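Local coordinates for Serine/threonine-protein kinase PknE (Mycobacterium tuberculosis, PDB 2H34), which catalyses the ATP-dependent phosphorylation of serine and threonine residues on proteins, as a homodimeric transmembrane mycobacterial kinase represented here by its catalytic domain, at residues V119-M124 / E163-S168; M47-E52 / L66-L71. All blocks are in the same frame, centred on the assembly; numbering follows the deposited sequence.

Interaction 1: residues V119-M124 / E163-S168; sequences VDLAAM and ENILVS
Val119 and Val167 form an antiparallel hydrogen-bonded pair, with Val167 N lying 2.8 Å from Val119 O in a nearly straight bond (174°) and Val119 N giving a longer one back to Val167 O. Two residues on, where the chain turns from strand into helix, Leu121 N donates to Ile165 O (3.0 Å), so the first turn of the helix is tied to the start of strand 165-167.

The buried side is apolar. Leu121 and Ile165 lie side by side and point the same way, Leu121 CD2 meeting Ile165 CD1 at 3.7 Å; chi1 of -173° swings the leucine branch away from its own N and alongside the isoleucine. Selenomethionine Met124, bent at chi2 and chi3, crosses Val167 at about a right angle, its CE 4.0 Å from CG2 of Val167.

Ala122, Glu163 and Asp120 make the partly exposed side. Ala122 CB touches Glu163 CG at 3.5 Å, while OE1 of Glu163 forms a salt bridge with Lys161.

In this C-lobe pairing of the kinase fold, the segment after the catalytic loop meets the start of helix 121-128. Ile139 of helix 133-152 backs Met124 and Ile165, Val224 of helix 217-230 packs on Leu121 and Ile165, and strand 173-175 completes the small sheet.

Interaction 2: residues M47-E52 / L66-L71; sequences MGDVYE and LMSETL
Leu66 O is gripped by two backbone amides that reach it from opposite faces of its carbonyl plane: Asp49 N across the contact at 3.0 Å, and Ser68 N within the same chain segment, closing an inverse gamma turn centred on Met67. Leu66 N answers with a bond to Asp49 O (3.1 Å, 171°), which makes Asp49 and Leu66 an antiparallel hydrogen-bonded pair.

Beside the turn the two backbones approach directly, Gly48 CA lying 3.7 Å from Met67 CA; Gly48 has no side chain. On the face shared by Asp49 and Leu66, the carboxylate atom OD2 of Asp49 comes to 3.4 Å from CB of Ser68 in a van der Waals approach, while OD1 forms a salt bridge with Arg44. Farther along the strand, Tyr51 holds CG opposite its carbonyl carbon (chi1 -70°), which brings the ring edge to Leu66: the methyl CD1 of Leu66 sits near the ring plane, 4.0 Å from CD2 of Tyr51, the two side chains crossing at about a right angle. At the other end Leu71 CD2 rests 3.7 Å from Met47 O.

The pair thus joins the end of the glycine-rich loop to the exit of strand 60-66 in the five-stranded N-lobe sheet. Leu38 and Leu41 of strand 36-44 touch Tyr51, Tyr110 of strand 108-114 touches Leu66, and helix 75-88 meets Met47 and Leu71 through Phe77.

The two contacts lie in different lobes of the kinase fold, their centres 22 Å apart and their nearest atoms about 9 Å, without touching. Interaction 2 belongs to the N-lobe and includes Met47 to Val50 of the predicted ATP site. Interaction 1 belongs to the C-lobe, where the side chain of Glu163 lies about 9 Å from that of the predicted proton acceptor, Asp159. The side chain of Asp120 is about 9 Å from Gly43 of the glycine-rich loop, consistent with the two contacts lying on opposite lobes about the predicted ATP site, which is empty of nucleotide in this apoenzyme.

Interaction 1: residues V119-M124 / E163-S168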
# COMPACT_ATOMS: atom_id res chain seq x y z
N VAL A 119 8.84 -9.77 3.09
CA VAL A 119 9.22 -8.65 3.95
C VAL A 119 8.59 -7.36 3.44
O VAL A 119 8.31 -7.24 2.24
CB VAL A 119 10.76 -8.50 4.06
CG1 VAL A 119 11.35 -9.61 4.88
CG2 VAL A 119 11.42 -8.47 2.69
N ASP A 120 8.35 -6.41 4.35
CA ASP A 120 7.96 -5.04 4.03
C ASP A 120 8.98 -4.41 3.13
O ASP A 120 10.18 -4.65 3.27
CB ASP A 120 7.98 -4.13 5.26
CG ASP A 120 7.05 -4.58 6.34
OD1 ASP A 120 6.54 -5.72 6.29
OD2 ASP A 120 6.84 -3.77 7.26
N LEU A 121 8.50 -3.55 2.25
CA LEU A 121 9.38 -2.64 1.56
C LEU A 121 10.12 -1.78 2.61
O LEU A 121 11.33 -1.58 2.53
CB LEU A 121 8.58 -1.81 0.57
CG LEU A 121 9.32 -0.89 -0.40
CD1 LEU A 121 10.40 -1.61 -1.16
CD2 LEU A 121 8.33 -0.25 -1.36
N ALA A 122 9.38 -1.33 3.62
CA ALA A 122 9.96 -0.68 4.80
C ALA A 122 11.10 -1.50 5.41
O ALA A 122 12.16 -0.96 5.70
CB ALA A 122 8.89 -0.42 5.83
N ALA A 123 10.90 -2.81 5.58
CA ALA A 123 11.95 -3.69 6.10
C ALA A 123 13.13 -3.83 5.14
O ALA A 123 14.28 -3.72 5.56
CB ALA A 123 11.39 -5.07 6.48
N MSE A 124 12.85 -4.09 3.86
CA MSE A 124 13.89 -4.09 2.82
C MSE A 124 14.77 -2.85 2.89
O MSE A 124 15.98 -2.95 3.06
CB MSE A 124 13.29 -4.13 1.42
CG MSE A 124 12.50 -5.35 1.08
SE MSE A 124 12.61 -5.87 -0.83
CE MSE A 124 12.01 -4.28 -1.71
N GLU A 163 5.19 0.02 4.27
CA GLU A 163 4.77 -0.93 5.28
C GLU A 163 3.48 -1.66 4.84
O GLU A 163 3.02 -2.57 5.52
CB GLU A 163 4.57 -0.20 6.61
CG GLU A 163 5.77 0.73 7.04
CD GLU A 163 5.75 2.18 6.42
OE1 GLU A 163 4.71 2.88 6.55
OE2 GLU A 163 6.78 2.63 5.85
N ASN A 164 2.91 -1.27 3.70
CA ASN A 164 1.73 -1.93 3.14
C ASN A 164 2.10 -2.73 1.91
O ASN A 164 1.23 -3.18 1.15
CB ASN A 164 0.68 -0.90 2.71
CG ASN A 164 0.12 -0.11 3.86
OD1 ASN A 164 -0.01 1.12 3.78
ND2 ASN A 164 -0.23 -0.80 4.95
N ILE A 165 3.41 -2.86 1.70
CA ILE A 165 3.95 -3.51 0.52
C ILE A 165 4.78 -4.71 0.98
O ILE A 165 5.74 -4.56 1.74
CB ILE A 165 4.79 -2.52 -0.33
CG1 ILE A 165 3.91 -1.39 -0.83
CG2 ILE A 165 5.44 -3.22 -1.50
CD1 ILE A 165 4.67 -0.22 -1.45
N LEU A 166 4.39 -5.89 0.52
CA LEU A 166 4.96 -7.14 0.96
C LEU A 166 5.64 -7.82 -0.21
O LEU A 166 4.98 -8.17 -1.19
CB LEU A 166 3.87 -8.04 1.52
CG LEU A 166 4.27 -9.34 2.23
CD1 LEU A 166 5.06 -9.07 3.51
CD2 LEU A 166 3.03 -10.19 2.53
N VAL A 167 6.95 -8.02 -0.10
CA VAL A 167 7.72 -8.55 -1.22
C VAL A 167 8.02 -10.03 -0.98
O VAL A 167 8.64 -10.40 0.01
CB VAL A 167 8.98 -7.71 -1.45
CG1 VAL A 167 9.80 -8.24 -2.58
CG2 VAL A 167 8.58 -6.30 -1.76
N SER A 168 7.55 -10.88 -1.89
CA SER A 168 7.68 -12.32 -1.74
C SER A 168 8.86 -12.85 -2.53
O SER A 168 9.74 -12.10 -2.94
CB SER A 168 6.40 -13.02 -2.18
OG SER A 168 5.31 -12.56 -1.41

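Interaction 2: residues M47-E52 / L66-L71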
# COMPACT_ATOMS: atom_id res chain seq x y z
N MSE A 47 -9.05 -1.61 11.43
CA MSE A 47 -10.13 -1.87 12.39
C MSE A 47 -9.94 -3.20 13.14
O MSE A 47 -10.48 -3.39 14.24
CB MSE A 47 -11.49 -1.87 11.67
CG MSE A 47 -11.94 -0.49 11.19
SE MSE A 47 -12.90 -0.52 9.46
CE MSE A 47 -13.67 1.33 9.51
N GLY A 48 -9.15 -4.09 12.54
CA GLY A 48 -8.91 -5.41 13.12
C GLY A 48 -7.45 -5.77 13.28
O GLY A 48 -6.56 -5.07 12.78
N ASP A 49 -7.19 -6.86 13.99
CA ASP A 49 -5.84 -7.35 14.19
C ASP A 49 -5.72 -8.73 13.56
O ASP A 49 -6.53 -9.61 13.83
CB ASP A 49 -5.52 -7.41 15.69
CG ASP A 49 -6.10 -6.23 16.47
OD1 ASP A 49 -6.07 -5.09 15.95
OD2 ASP A 49 -6.59 -6.45 17.60
N VAL A 50 -4.71 -8.90 12.72
CA VAL A 50 -4.52 -10.14 11.98
C VAL A 50 -3.72 -11.16 12.79
O VAL A 50 -2.73 -10.82 13.44
CB VAL A 50 -3.84 -9.90 10.61
CG1 VAL A 50 -3.59 -11.21 9.87
CG2 VAL A 50 -4.66 -8.96 9.74
N TYR A 51 -4.19 -12.40 12.77
CA TYR A 51 -3.42 -13.53 13.27
C TYR A 51 -3.20 -14.49 12.10
O TYR A 51 -4.02 -14.54 11.19
CB TYR A 51 -4.19 -14.28 14.36
CG TYR A 51 -4.36 -13.57 15.68
CD1 TYR A 51 -3.28 -13.37 16.54
CD2 TYR A 51 -5.62 -13.14 16.10
CE1 TYR A 51 -3.44 -12.73 17.77
CE2 TYR A 51 -5.80 -12.50 17.33
CZ TYR A 51 -4.71 -12.30 18.15
OH TYR A 51 -4.89 -11.67 19.36
N GLU A 52 -2.11 -15.24 12.15
CA GLU A 52 -1.98 -16.46 11.34
C GLU A 52 -2.87 -17.51 11.99
O GLU A 52 -3.01 -17.52 13.21
CB GLU A 52 -0.54 -16.96 11.30
CG GLU A 52 0.41 -16.08 10.50
CD GLU A 52 1.87 -16.17 10.95
OE1 GLU A 52 2.14 -16.69 12.06
OE2 GLU A 52 2.76 -15.71 10.20
N LEU A 66 -9.31 -10.32 12.60
CA LEU A 66 -10.41 -10.26 13.56
C LEU A 66 -10.62 -8.84 14.04
O LEU A 66 -9.73 -8.24 14.64
CB LEU A 66 -10.13 -11.15 14.77
CG LEU A 66 -10.13 -12.66 14.55
CD1 LEU A 66 -9.58 -13.35 15.79
CD2 LEU A 66 -11.53 -13.15 14.23
N MSE A 67 -11.81 -8.30 13.78
CA MSE A 67 -12.13 -6.93 14.16
C MSE A 67 -12.33 -6.86 15.69
O MSE A 67 -13.37 -7.43 16.17
CB MSE A 67 -13.39 -6.44 13.44
CG MSE A 67 -13.65 -7.10 12.07
SE MSE A 67 -12.40 -6.66 10.62
CE MSE A 67 -13.56 -7.02 9.05
N SER A 68 -11.28 -7.15 16.37
CA SER A 68 -11.23 -7.50 17.81
C SER A 68 -12.15 -6.73 18.77
O SER A 68 -12.69 -5.66 18.46
CB SER A 68 -9.81 -7.35 18.32
OG SER A 68 -9.66 -7.95 19.59
N GLU A 69 -12.35 -7.26 19.66
CA GLU A 69 -13.04 -6.80 20.89
C GLU A 69 -14.48 -6.32 20.63
O GLU A 69 -15.11 -5.62 21.46
CB GLU A 69 -12.20 -5.71 21.57
CG GLU A 69 -12.81 -5.03 22.80
CD GLU A 69 -13.32 -5.99 23.87
OE1 GLU A 69 -12.57 -6.91 24.25
OE2 GLU A 69 -14.47 -5.81 24.33
N THR A 70 -15.01 -6.73 19.46
CA THR A 70 -16.40 -6.40 19.08
C THR A 70 -16.65 -4.89 19.20
O THR A 70 -17.52 -4.46 19.97
CB THR A 70 -17.42 -7.24 19.91
OG1 THR A 70 -17.01 -8.61 19.93
CG2 THR A 70 -18.82 -7.12 19.32
N LEU A 71 -15.87 -4.11 18.45
CA LEU A 71 -16.05 -2.66 18.40
C LEU A 71 -17.25 -2.31 17.53
O LEU A 71 -17.94 -1.31 17.77
CB LEU A 71 -14.78 -1.96 17.89
CG LEU A 71 -14.48 -1.87 16.39
CD1 LEU A 71 -13.71 -0.60 16.08
CD2 LEU A 71 -13.72 -3.10 15.90